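Local coordinates for cell wall binding protein cwp8 (Peptoclostridium difficile, PDB 5J6Q) that probably attaches to the cell wall of this bacterium through its three CWB2 modules, as a member of the S-layer-associated cell wall protein family, at residues Lys70-Lys76 with Ser174-Val180; Ile322-Leu326 with Glu427-Met431; Arg401-Leu406 with Ile444-Gly448. One frame throughout, in Å; residues are numbered along the deposited sequence.

Interaction 1 of 3, residues Lys70-Lys76 with Ser174-Val180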
ATOM      1  N   LYS A  70     -14.686 -11.402  21.956  1.00 43.00           N
ATOM      2  CA  LYS A  70     -13.427 -12.121  22.209  1.00 48.24           C
ATOM      3  C   LYS A  70     -13.696 -13.453  22.896  1.00 44.24           C
ATOM      4  O   LYS A  70     -14.585 -13.513  23.705  1.00 41.42           O
ATOM      5  CB  LYS A  70     -12.488 -11.341  23.189  1.00 51.26           C
ATOM      6  CG  LYS A  70     -12.087  -9.898  22.782  1.00 64.22           C
ATOM      7  CD  LYS A  70     -11.679  -9.063  24.059  1.00 72.05           C
ATOM      8  CE  LYS A  70     -11.363  -7.594  23.775  1.00 80.84           C
ATOM      9  NZ  LYS A  70     -11.233  -6.788  25.046  1.00 90.71           N
ATOM     10  N   VAL A  71     -12.912 -14.489  22.568  1.00 44.83           N
ATOM     11  CA  VAL A  71     -12.954 -15.767  23.246  1.00 40.15           C
ATOM     12  C   VAL A  71     -11.745 -15.924  24.092  1.00 39.85           C
ATOM     13  O   VAL A  71     -10.643 -15.876  23.579  1.00 42.53           O
ATOM     14  CB  VAL A  71     -13.004 -16.936  22.284  1.00 38.57           C
ATOM     15  CG1 VAL A  71     -13.144 -18.237  23.090  1.00 36.47           C
ATOM     16  CG2 VAL A  71     -14.138 -16.780  21.303  1.00 31.86           C
ATOM     17  N   THR A  72     -11.908 -16.112  25.381  1.00 39.52           N
ATOM     18  CA  THR A  72     -10.733 -16.303  26.163  1.00 40.75           C
ATOM     19  C   THR A  72     -10.746 -17.781  26.601  1.00 45.09           C
ATOM     20  O   THR A  72     -11.802 -18.361  26.964  1.00 41.28           O
ATOM     21  CB  THR A  72     -10.662 -15.327  27.405  1.00 44.93           C
ATOM     22  OG1 THR A  72     -11.730 -15.640  28.282  1.00 45.07           O
ATOM     23  CG2 THR A  72     -10.675 -13.831  26.983  1.00 44.30           C
ATOM     24  N   ILE A  73      -9.552 -18.396  26.497  1.00 46.12           N
ATOM     25  CA  ILE A  73      -9.303 -19.768  26.866  1.00 42.55           C
ATOM     26  C   ILE A  73      -8.188 -19.701  27.858  1.00 45.77           C
ATOM     27  O   ILE A  73      -7.156 -19.066  27.596  1.00 46.48           O
ATOM     28  CB  ILE A  73      -8.834 -20.701  25.664  1.00 43.94           C
ATOM     29  CG1 ILE A  73      -9.817 -20.700  24.563  1.00 48.10           C
ATOM     30  CG2 ILE A  73      -8.556 -22.132  26.206  1.00 46.21           C
ATOM     31  CD1 ILE A  73      -9.450 -19.669  23.496  1.00 58.04           C
ATOM     32  N   GLN A  74      -8.349 -20.335  28.998  1.00 51.52           N
ATOM     33  CA  GLN A  74      -7.236 -20.383  29.928  1.00 56.74           C
ATOM     34  C   GLN A  74      -7.133 -21.744  30.649  1.00 59.64           C
ATOM     35  O   GLN A  74      -8.072 -22.194  31.311  1.00 61.70           O
ATOM     36  CB  GLN A  74      -7.317 -19.286  30.959  1.00 56.27           C
ATOM     37  CG  GLN A  74      -6.183 -19.402  31.979  1.00 51.38           C
ATOM     38  CD  GLN A  74      -6.211 -18.250  32.962  1.00 60.81           C
ATOM     39  OE1 GLN A  74      -7.249 -17.625  33.198  1.00 61.96           O
ATOM     40  NE2 GLN A  74      -5.066 -17.996  33.627  1.00 66.45           N
ATOM     41  N   ASP A  75      -5.991 -22.390  30.502  1.00 56.42           N
ATOM     42  CA  ASP A  75      -5.805 -23.669  31.151  1.00 54.46           C
ATOM     43  C   ASP A  75      -5.697 -23.469  32.649  1.00 52.80           C
ATOM     44  O   ASP A  75      -4.919 -22.626  33.101  1.00 56.07           O
ATOM     45  CB  ASP A  75      -4.551 -24.283  30.568  1.00 55.18           C
ATOM     46  CG  ASP A  75      -4.128 -25.604  31.144  1.00 50.68           C
ATOM     47  OD1 ASP A  75      -4.672 -26.009  32.180  1.00 46.50           O
ATOM     48  OD2 ASP A  75      -3.261 -26.216  30.567  1.00 51.52           O
ATOM     49  N   LYS A  76      -6.474 -24.191  33.433  1.00 50.89           N
ATOM     50  CA  LYS A  76      -6.406 -24.013  34.894  1.00 52.19           C
ATOM     51  C   LYS A  76      -5.232 -24.825  35.511  1.00 58.39           C
ATOM     52  O   LYS A  76      -5.132 -24.882  36.724  1.00 60.50           O
ATOM     53  CB  LYS A  76      -7.710 -24.472  35.551  1.00 54.64           C
ATOM     54  CG  LYS A  76      -8.986 -23.805  34.961  1.00 55.35           C
ATOM     55  CD  LYS A  76     -10.206 -24.340  35.743  1.00 54.79           C
ATOM     56  CE  LYS A  76     -11.552 -23.930  35.152  1.00 58.13           C
ATOM     57  NZ  LYS A  76     -12.527 -25.010  35.345  1.00 53.17           N
ATOM     58  N   SER A 174      -2.881 -21.868  37.186  1.00 78.06           N
ATOM     59  CA  SER A 174      -3.438 -21.600  35.876  1.00 79.71           C
ATOM     60  C   SER A 174      -2.326 -21.104  34.979  1.00 78.00           C
ATOM     61  O   SER A 174      -1.372 -20.490  35.428  1.00 77.69           O
ATOM     62  CB  SER A 174      -4.582 -20.584  35.943  1.00 83.03           C
ATOM     63  OG  SER A 174      -4.162 -19.265  36.262  1.00 89.45           O
ATOM     64  N   LYS A 175      -2.427 -21.411  33.716  1.00 77.94           N
ATOM     65  CA  LYS A 175      -1.450 -20.998  32.738  1.00 78.26           C
ATOM     66  C   LYS A 175      -1.916 -19.679  32.201  1.00 80.69           C
ATOM     67  O   LYS A 175      -2.656 -18.970  32.904  1.00 79.96           O
ATOM     68  CB  LYS A 175      -1.298 -22.053  31.633  1.00 85.30           C
ATOM     69  CG  LYS A 175      -0.638 -23.332  32.157  1.00 94.67           C
ATOM     70  CD  LYS A 175      -0.573 -24.431  31.097  1.00103.97           C
ATOM     71  CE  LYS A 175      -0.366 -25.794  31.736  1.00107.59           C
ATOM     72  NZ  LYS A 175      -0.286 -26.897  30.727  1.00109.50           N
ATOM     73  N   GLU A 176      -1.567 -19.336  30.968  1.00 79.90           N
ATOM     74  CA  GLU A 176      -1.925 -17.995  30.548  1.00 79.27           C
ATOM     75  C   GLU A 176      -3.117 -17.837  29.616  1.00 75.53           C
ATOM     76  O   GLU A 176      -3.267 -18.557  28.638  1.00 73.89           O
ATOM     77  CB  GLU A 176      -0.682 -17.339  29.918  1.00 82.60           C
ATOM     78  CG  GLU A 176       0.360 -16.984  30.969  1.00 94.99           C
ATOM     79  CD  GLU A 176       0.571 -15.485  31.103  1.00107.16           C
ATOM     80  OE1 GLU A 176      -0.348 -14.707  30.760  1.00112.75           O
ATOM     81  OE2 GLU A 176       1.660 -15.091  31.555  1.00111.54           O
ATOM     82  N   LEU A 177      -3.929 -16.834  29.936  1.00 71.63           N
ATOM     83  CA  LEU A 177      -5.139 -16.374  29.220  1.00 72.44           C
ATOM     84  C   LEU A 177      -4.838 -16.041  27.755  1.00 70.50           C
ATOM     85  O   LEU A 177      -4.153 -15.043  27.538  1.00 69.21           O
ATOM     86  CB  LEU A 177      -5.579 -15.082  29.953  1.00 69.84           C
ATOM     87  CG  LEU A 177      -6.927 -14.397  29.642  1.00 61.17           C
ATOM     88  CD1 LEU A 177      -6.903 -13.825  28.242  1.00 55.10           C
ATOM     89  CD2 LEU A 177      -8.114 -15.284  29.850  1.00 56.98           C
ATOM     90  N   HIS A 178      -5.315 -16.854  26.766  1.00 66.27           N
ATOM     91  CA  HIS A 178      -5.134 -16.563  25.327  1.00 61.50           C
ATOM     92  C   HIS A 178      -6.473 -15.960  24.783  1.00 58.96           C
ATOM     93  O   HIS A 178      -7.540 -16.398  25.199  1.00 55.72           O
ATOM     94  CB  HIS A 178      -4.786 -17.816  24.479  1.00 65.14           C
ATOM     95  CG  HIS A 178      -3.571 -18.544  24.943  1.00 83.09           C
ATOM     96  ND1 HIS A 178      -3.635 -19.630  25.795  1.00 93.93           N
ATOM     97  CD2 HIS A 178      -2.257 -18.349  24.661  1.00 91.22           C
ATOM     98  CE1 HIS A 178      -2.399 -20.059  26.006  1.00100.29           C
ATOM     99  NE2 HIS A 178      -1.549 -19.308  25.338  1.00 99.63           N
ATOM    100  N   THR A 179      -6.418 -15.007  23.846  1.00 54.09           N
ATOM    101  CA  THR A 179      -7.608 -14.361  23.366  1.00 52.21           C
ATOM    102  C   THR A 179      -7.688 -14.406  21.919  1.00 54.84           C
ATOM    103  O   THR A 179      -6.709 -14.090  21.211  1.00 55.82           O
ATOM    104  CB  THR A 179      -7.632 -12.883  23.793  1.00 49.13           C
ATOM    105  OG1 THR A 179      -7.690 -12.870  25.205  1.00 47.93           O
ATOM    106  CG2 THR A 179      -8.850 -12.125  23.201  1.00 46.25           C
ATOM    107  N   VAL A 180      -8.856 -14.776  21.451  1.00 48.42           N
ATOM    108  CA  VAL A 180      -9.032 -14.825  20.051  1.00 45.27           C
ATOM    109  C   VAL A 180     -10.147 -13.859  19.792  1.00 46.44           C
ATOM    110  O   VAL A 180     -11.251 -13.958  20.376  1.00 43.89           O
ATOM    111  CB  VAL A 180      -9.410 -16.268  19.598  1.00 52.53           C
ATOM    112  CG1 VAL A 180      -9.617 -16.309  18.089  1.00 48.45           C
ATOM    113  CG2 VAL A 180      -8.343 -17.278  20.059  1.00 50.67           C
TER
HETATM  114  O   HOH W   1      -3.733 -21.003  29.130  1.00 56.93           O

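Interaction 2 of 3, residues Ile322-Leu326 with Glu427-Met431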
ATOM      1  N   ILE A 322       2.681   8.084 -32.483  1.00 54.09           N
ATOM      2  CA  ILE A 322       3.400   9.004 -31.617  1.00 53.71           C
ATOM      3  C   ILE A 322       3.400  10.399 -32.179  1.00 55.82           C
ATOM      4  O   ILE A 322       3.119  11.353 -31.422  1.00 53.91           O
ATOM      5  CB  ILE A 322       4.836   8.479 -31.401  1.00 48.88           C
ATOM      6  CG1 ILE A 322       4.734   7.096 -30.817  1.00 50.79           C
ATOM      7  CG2 ILE A 322       5.623   9.391 -30.511  1.00 49.27           C
ATOM      8  CD1 ILE A 322       3.928   7.120 -29.466  1.00 51.21           C
ATOM      9  N   VAL A 323       3.683  10.561 -33.496  1.00 54.02           N
ATOM     10  CA  VAL A 323       3.734  11.970 -33.953  1.00 58.78           C
ATOM     11  C   VAL A 323       2.363  12.666 -33.944  1.00 58.08           C
ATOM     12  O   VAL A 323       2.291  13.834 -33.543  1.00 56.56           O
ATOM     13  CB  VAL A 323       4.402  12.075 -35.347  1.00 60.60           C
ATOM     14  CG1 VAL A 323       4.136  13.432 -35.983  1.00 58.54           C
ATOM     15  CG2 VAL A 323       5.909  11.847 -35.226  1.00 56.77           C
ATOM     16  N   ASP A 324       1.299  11.985 -34.369  1.00 57.32           N
ATOM     17  CA  ASP A 324      -0.007  12.621 -34.381  1.00 59.92           C
ATOM     18  C   ASP A 324      -0.385  12.924 -32.955  1.00 56.00           C
ATOM     19  O   ASP A 324      -0.968  13.974 -32.660  1.00 53.77           O
ATOM     20  CB  ASP A 324      -1.063  11.685 -35.001  1.00 62.58           C
ATOM     21  CG  ASP A 324      -0.693  11.113 -36.354  1.00 69.42           C
ATOM     22  OD1 ASP A 324       0.136  11.725 -37.049  1.00 70.71           O
ATOM     23  OD2 ASP A 324      -1.244  10.035 -36.719  1.00 72.92           O
ATOM     24  N   GLY A 325      -0.072  11.984 -32.054  1.00 50.51           N
ATOM     25  CA  GLY A 325      -0.381  12.187 -30.660  1.00 54.77           C
ATOM     26  C   GLY A 325       0.345  13.348 -30.000  1.00 60.13           C
ATOM     27  O   GLY A 325      -0.289  14.170 -29.356  1.00 61.22           O
ATOM     28  N   LEU A 326       1.679  13.436 -30.132  1.00 62.80           N
ATOM     29  CA  LEU A 326       2.399  14.513 -29.431  1.00 59.15           C
ATOM     30  C   LEU A 326       1.961  15.836 -30.004  1.00 54.17           C
ATOM     31  O   LEU A 326       1.772  16.798 -29.254  1.00 47.11           O
ATOM     32  CB  LEU A 326       3.944  14.306 -29.502  1.00 59.03           C
ATOM     33  CG  LEU A 326       4.629  14.542 -30.856  1.00 63.01           C
ATOM     34  CD1 LEU A 326       4.945  16.019 -31.035  1.00 59.33           C
ATOM     35  CD2 LEU A 326       5.963  13.790 -30.886  1.00 64.86           C
ATOM     36  N   GLU A 427      10.373  12.247 -32.961  1.00 46.75           N
ATOM     37  CA  GLU A 427       9.357  12.199 -31.876  1.00 50.62           C
ATOM     38  C   GLU A 427       9.921  12.120 -30.417  1.00 47.09           C
ATOM     39  O   GLU A 427       9.325  12.675 -29.533  1.00 46.79           O
ATOM     40  CB  GLU A 427       8.379  11.064 -32.099  1.00 53.50           C
ATOM     41  CG  GLU A 427       8.980   9.686 -31.998  1.00 61.21           C
ATOM     42  CD  GLU A 427       8.779   8.891 -33.271  1.00 81.56           C
ATOM     43  OE1 GLU A 427       7.831   9.214 -34.023  1.00 87.86           O
ATOM     44  OE2 GLU A 427       9.580   7.953 -33.524  1.00 89.02           O
ATOM     45  N   ALA A 428      11.018  11.459 -30.200  1.00 45.56           N
ATOM     46  CA  ALA A 428      11.587  11.370 -28.893  1.00 47.54           C
ATOM     47  C   ALA A 428      12.100  12.773 -28.425  1.00 50.74           C
ATOM     48  O   ALA A 428      12.144  12.926 -27.226  1.00 47.27           O
ATOM     49  CB  ALA A 428      12.731  10.416 -28.936  1.00 45.89           C
ATOM     50  N   ASP A 429      12.518  13.738 -29.374  1.00 47.78           N
ATOM     51  CA  ASP A 429      12.946  15.111 -29.002  1.00 47.44           C
ATOM     52  C   ASP A 429      11.743  15.982 -28.865  1.00 45.71           C
ATOM     53  O   ASP A 429      11.720  16.914 -28.038  1.00 44.05           O
ATOM     54  CB  ASP A 429      13.831  15.814 -30.066  1.00 37.72           C
ATOM     55  CG  ASP A 429      15.230  15.300 -30.111  1.00 55.70           C
ATOM     56  OD1 ASP A 429      15.685  14.655 -29.098  1.00 60.91           O
ATOM     57  OD2 ASP A 429      15.891  15.523 -31.118  1.00 66.42           O
ATOM     58  N   ALA A 430      10.769  15.725 -29.729  1.00 44.07           N
ATOM     59  CA  ALA A 430       9.553  16.509 -29.818  1.00 41.35           C
ATOM     60  C   ALA A 430       8.679  16.400 -28.616  1.00 45.38           C
ATOM     61  O   ALA A 430       8.254  17.440 -28.128  1.00 50.14           O
ATOM     62  CB  ALA A 430       8.786  16.095 -31.052  1.00 44.71           C
ATOM     63  N   MET A 431       8.390  15.162 -28.125  1.00 43.93           N
ATOM     64  CA  MET A 431       7.579  14.884 -26.957  1.00 34.45           C
ATOM     65  C   MET A 431       7.920  15.749 -25.753  1.00 32.61           C
ATOM     66  O   MET A 431       7.091  15.972 -24.917  1.00 28.29           O
ATOM     67  CB  MET A 431       7.863  13.478 -26.543  1.00 36.67           C
ATOM     68  CG  MET A 431       6.946  13.022 -25.570  1.00 37.08           C
ATOM     69  SD  MET A 431       5.329  12.756 -26.382  1.00 44.06           S
ATOM     70  CE  MET A 431       5.835  11.606 -27.656  1.00 46.86           C
TER

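Interaction 3 of 3, residues Arg401-Leu406 with Ile444-Gly448. With SO4 (sulfate ion), chain E.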
ATOM      1  N   ARG A 401       2.082  12.366 -41.936  1.00 69.22           N
ATOM      2  CA  ARG A 401       2.239  13.036 -40.639  1.00 67.15           C
ATOM      3  C   ARG A 401       2.474  14.515 -40.756  1.00 66.00           C
ATOM      4  O   ARG A 401       1.989  15.300 -39.926  1.00 63.34           O
ATOM      5  CB  ARG A 401       3.420  12.411 -39.891  1.00 66.83           C
ATOM      6  CG  ARG A 401       4.739  12.988 -40.366  1.00 68.82           C
ATOM      7  CD  ARG A 401       5.880  12.204 -39.826  1.00 68.08           C
ATOM      8  NE  ARG A 401       5.805  10.856 -40.335  1.00 56.51           N
ATOM      9  CZ  ARG A 401       6.546   9.855 -39.891  1.00 57.70           C
ATOM     10  NH1 ARG A 401       6.435   8.655 -40.439  1.00 56.86           N
ATOM     11  NH2 ARG A 401       7.393  10.035 -38.890  1.00 55.30           N
ATOM     12  N   PHE A 402       3.241  14.899 -41.790  1.00 63.68           N
ATOM     13  CA  PHE A 402       3.583  16.285 -42.034  1.00 64.09           C
ATOM     14  C   PHE A 402       2.288  17.003 -42.307  1.00 67.79           C
ATOM     15  O   PHE A 402       2.060  18.095 -41.801  1.00 68.50           O
ATOM     16  CB  PHE A 402       4.547  16.424 -43.251  1.00 63.96           C
ATOM     17  CG  PHE A 402       5.771  15.529 -43.148  1.00 68.72           C
ATOM     18  CD1 PHE A 402       5.872  14.373 -43.910  1.00 68.17           C
ATOM     19  CD2 PHE A 402       6.811  15.836 -42.271  1.00 63.31           C
ATOM     20  CE1 PHE A 402       6.989  13.535 -43.796  1.00 68.44           C
ATOM     21  CE2 PHE A 402       7.920  15.000 -42.166  1.00 57.06           C
ATOM     22  CZ  PHE A 402       7.998  13.850 -42.932  1.00 60.36           C
ATOM     23  N   GLU A 403       1.439  16.368 -43.121  1.00 71.49           N
ATOM     24  CA  GLU A 403       0.161  16.952 -43.501  1.00 76.94           C
ATOM     25  C   GLU A 403      -0.811  16.908 -42.335  1.00 72.59           C
ATOM     26  O   GLU A 403      -1.553  17.864 -42.127  1.00 70.07           O
ATOM     27  CB  GLU A 403      -0.420  16.204 -44.708  1.00 81.55           C
ATOM     28  CG  GLU A 403       0.326  16.531 -45.987  1.00 98.12           C
ATOM     29  CD  GLU A 403      -0.187  15.743 -47.169  1.00114.52           C
ATOM     30  OE1 GLU A 403      -1.426  15.623 -47.318  1.00121.12           O
ATOM     31  OE2 GLU A 403       0.650  15.241 -47.944  1.00123.56           O
ATOM     32  N   THR A 404      -0.818  15.815 -41.578  1.00 68.71           N
ATOM     33  CA  THR A 404      -1.713  15.760 -40.451  1.00 67.66           C
ATOM     34  C   THR A 404      -1.385  16.872 -39.462  1.00 66.13           C
ATOM     35  O   THR A 404      -2.312  17.509 -38.963  1.00 66.15           O
ATOM     36  CB  THR A 404      -1.648  14.375 -39.881  1.00 70.24           C
ATOM     37  OG1 THR A 404      -2.163  13.503 -40.917  1.00 66.03           O
ATOM     38  CG2 THR A 404      -2.446  14.239 -38.548  1.00 67.82           C
ATOM     39  N   SER A 405      -0.097  17.184 -39.236  1.00 62.32           N
ATOM     40  CA  SER A 405       0.212  18.190 -38.247  1.00 59.04           C
ATOM     41  C   SER A 405      -0.345  19.514 -38.677  1.00 59.67           C
ATOM     42  O   SER A 405      -0.896  20.215 -37.843  1.00 59.55           O
ATOM     43  CB  SER A 405       1.716  18.248 -37.946  1.00 58.03           C
ATOM     44  OG  SER A 405       2.520  18.923 -38.906  1.00 58.81           O
ATOM     45  N   LEU A 406      -0.248  19.875 -39.988  1.00 59.35           N
ATOM     46  CA  LEU A 406      -0.850  21.161 -40.418  1.00 60.39           C
ATOM     47  C   LEU A 406      -2.408  21.142 -40.204  1.00 56.21           C
ATOM     48  O   LEU A 406      -2.999  22.141 -39.814  1.00 52.94           O
ATOM     49  CB  LEU A 406      -0.494  21.423 -41.898  1.00 66.06           C
ATOM     50  CG  LEU A 406       1.009  21.339 -42.168  1.00 76.54           C
ATOM     51  CD1 LEU A 406       1.282  20.996 -43.646  1.00 80.91           C
ATOM     52  CD2 LEU A 406       1.645  22.664 -41.811  1.00 74.59           C
ATOM     53  N   ILE A 444       2.470  22.406 -33.216  1.00 49.19           N
ATOM     54  CA  ILE A 444       3.689  21.686 -33.327  1.00 50.18           C
ATOM     55  C   ILE A 444       3.674  21.276 -34.754  1.00 50.85           C
ATOM     56  O   ILE A 444       2.888  20.411 -35.131  1.00 48.37           O
ATOM     57  CB  ILE A 444       3.709  20.442 -32.388  1.00 49.96           C
ATOM     58  CG1 ILE A 444       3.904  20.869 -30.908  1.00 43.99           C
ATOM     59  CG2 ILE A 444       4.806  19.511 -32.831  1.00 40.54           C
ATOM     60  CD1 ILE A 444       3.594  19.682 -29.943  1.00 40.03           C
ATOM     61  N   ILE A 445       4.561  21.858 -35.544  1.00 52.94           N
ATOM     62  CA  ILE A 445       4.559  21.571 -36.954  1.00 51.07           C
ATOM     63  C   ILE A 445       5.646  20.584 -37.188  1.00 53.46           C
ATOM     64  O   ILE A 445       6.776  20.793 -36.737  1.00 54.88           O
ATOM     65  CB  ILE A 445       4.786  22.926 -37.699  1.00 54.84           C
ATOM     66  CG1 ILE A 445       3.636  23.940 -37.350  1.00 47.72           C
ATOM     67  CG2 ILE A 445       4.869  22.669 -39.198  1.00 53.08           C
ATOM     68  CD1 ILE A 445       2.222  23.360 -37.693  1.00 46.48           C
ATOM     69  N   VAL A 446       5.313  19.530 -37.861  1.00 49.29           N
ATOM     70  CA  VAL A 446       6.222  18.459 -38.186  1.00 48.39           C
ATOM     71  C   VAL A 446       6.623  18.703 -39.659  1.00 55.90           C
ATOM     72  O   VAL A 446       5.720  18.895 -40.477  1.00 57.78           O
ATOM     73  CB  VAL A 446       5.464  17.152 -38.025  1.00 46.32           C
ATOM     74  CG1 VAL A 446       6.347  15.959 -38.373  1.00 44.74           C
ATOM     75  CG2 VAL A 446       4.918  17.018 -36.605  1.00 44.76           C
ATOM     76  N   THR A 447       7.953  18.652 -40.003  1.00 62.62           N
ATOM     77  CA  THR A 447       8.366  18.926 -41.378  1.00 70.47           C
ATOM     78  C   THR A 447       9.388  17.906 -41.911  1.00 73.44           C
ATOM     79  O   THR A 447      10.120  17.248 -41.146  1.00 72.46           O
ATOM     80  CB  THR A 447       8.926  20.374 -41.451  1.00 73.83           C
ATOM     81  OG1 THR A 447       9.143  20.718 -42.839  1.00 74.79           O
ATOM     82  CG2 THR A 447      10.247  20.527 -40.676  1.00 71.15           C
ATOM     83  N   GLY A 448       9.403  17.764 -43.245  1.00 72.45           N
ATOM     84  CA  GLY A 448      10.319  16.856 -43.905  1.00 69.48           C
ATOM     85  C   GLY A 448      11.545  17.675 -44.200  1.00 75.92           C
ATOM     86  O   GLY A 448      11.754  18.712 -43.579  1.00 78.50           O
TER
HETATM   87  S   SO4 E 704       3.518   8.614 -42.640  1.00 96.49           S
HETATM   88  O1  SO4 E 704       4.103   8.618 -44.008  1.00 98.24           O
HETATM   89  O2  SO4 E 704       4.245   7.707 -41.754  1.00 95.24           O
HETATM   90  O3  SO4 E 704       2.172   8.136 -42.724  1.00 98.03           O
HETATM   91  O4  SO4 E 704       3.579   9.997 -42.156  1.00 96.06           O

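Interaction 1 of 3, residues Lys70-Lys76 with Ser174-Val180
Val71 and Ile73 pair with Val180 and His178 through two antiparallel hydrogen-bonded rungs, Val71 N reaching Val180 O at 2.8 Å and His178 N reaching Ile73 O at 3.0 Å, each with its return bond. Thr72 and Thr179 form the non-hydrogen-bonded pair between them, and Thr72 CA makes a CA-H...O contact with His178 O. Beyond Ile73 the register shifts, with Glu176 as an extra residue, so that Asp75 faces Lys175, and a water bridges the two segments, accepting from Asp75 N and donating to Glu176 O. Lys175 N binds Asp75 O at 2.8 Å, and Gln74, its CG anti to the backbone N (chi1 177°) and its chain extended, lays NE2 on Lys175 O at 2.7 Å with the acceptor close to its amide plane. On the face of Thr72 and Thr179, Leu177 CD2 rests on Thr72 CB at 3.5 Å, and the two threonines lie side by side, Thr72 CG2 next to Thr179 OG1. On the other face Val71 and Val180 both touch Leu15 of helix 13-24, and Ile73 CD1 approaches Val180 CG2 loosely. These are neighbouring strands inside a five-stranded mixed sheet, strand 41-45 flanking 68-75 and strand 5-8 flanking 178-183.

Interaction 2 of 3, residues Ile322-Leu326 with Glu427-Met431
Ile322 meets Glu427 and Met431 through a single methyl, CG2, which lies 3.6 Å from Glu427 CB and equally 3.6 Å from Met431 CE. Because CG2 stands opposite the backbone N while CG1 takes the place beside it (chi1 -58°), this one branch reaches across and the longer branch leads off toward other neighbours. Both partner side chains cross Ile322 at about a right angle, and the methyl sits in the corner formed by Glu427 CB and Met431 CE. One residue on, Val323 offers CG2 to the carboxylate end of Glu427, 3.5 Å from OE1. The bend of the glutamate at chi2 (-122°) swings OE1 to this methyl, and the other oxygen, OE2, is hydrogen-bonded to Asn527, which helps to fix the carboxylate. Leu326, a turn further along, makes the broadest apolar contact. Its CD2 packs on Ala430 CB at 3.6 Å and also approaches Glu427 CB at 3.8 Å, while CD1 lies against the same alanine methyl. Nearer the backbone, Leu326 CB receives Met431 SD at 3.7 Å; the methionine chain is bent at chi2 and chi3, curling its sulfur and methyl back toward the first helix. The contact is held by side-chain packing between two short helices of successive CWB2 modules. Leu530 and helix 531-542, through Val531 and Leu534, cover Ile322, and Leu534 and Ala533 also meet Met431, while Val446 and Ile444 of strand 444-447 touch Val323 and Leu326 respectively.

Interaction 3 of 3, residues Arg401-Leu406 with Ile444-Gly448
A helix packs against an edge strand here: helix 401-406 lies on strand 444-447, running nearly antiparallel to it at 158°, with the axes 6.9 Å apart. Ser405 OG accepts Val446 N at 3.0 Å in an almost straight bond (169°) and donates in turn to Phe402 O within its own helix, so one hydroxyl ties the strand's peptide to the helix backbone. Val446 fits into the helix surface, CG2 against Ser405 CB at 3.7 Å, while CG1 touches both Arg401 CG and Phe402 CD2. Strand 444-447 is an outermost strand of the four-stranded parallel sheet of the second CWB2 module, bonded to strand 418-423, and helix 401-410 covers one of its faces. Phe402 reaches the strand's end: Val446 O lies at the ring's edge, and CE2 comes within 3.3 Å of Gly448 N, while Arg401 CG sits over the ring's centre on one face. Arg401 CG lies between backbone N and carbonyl carbon (chi1 82°), and a bend at chi3 brings the guanidinium round to a sulfate, probably from the crystallisation liquor. NE and the backbone N of Arg401 share SO4 O4, at 3.0 and 2.8 Å, and NH1 takes O2 at 2.7 Å.

Interaction 1 comes first along the chain and stands alone in the N-terminal part, about 68 Å from interaction 2 and 78 Å from interaction 3, centre to centre, on the opposite side of the molecule's centre. Interactions 2 and 3 lie about 11 Å apart and touch, and their segments alternate in sequence. Helix 322-327, from interaction 2, is where the two meet: Asp324 OD1 lies 3.9 Å from Thr404 CG2, and Val323 CG1 packs near Arg401 CB. The first CWB2 module therefore contacts helix 401-410 as well as helix 427-430 and strand 444-447 of the second, so that these two modules join through one continuous packed region, far from the mixed sheet of interaction 1.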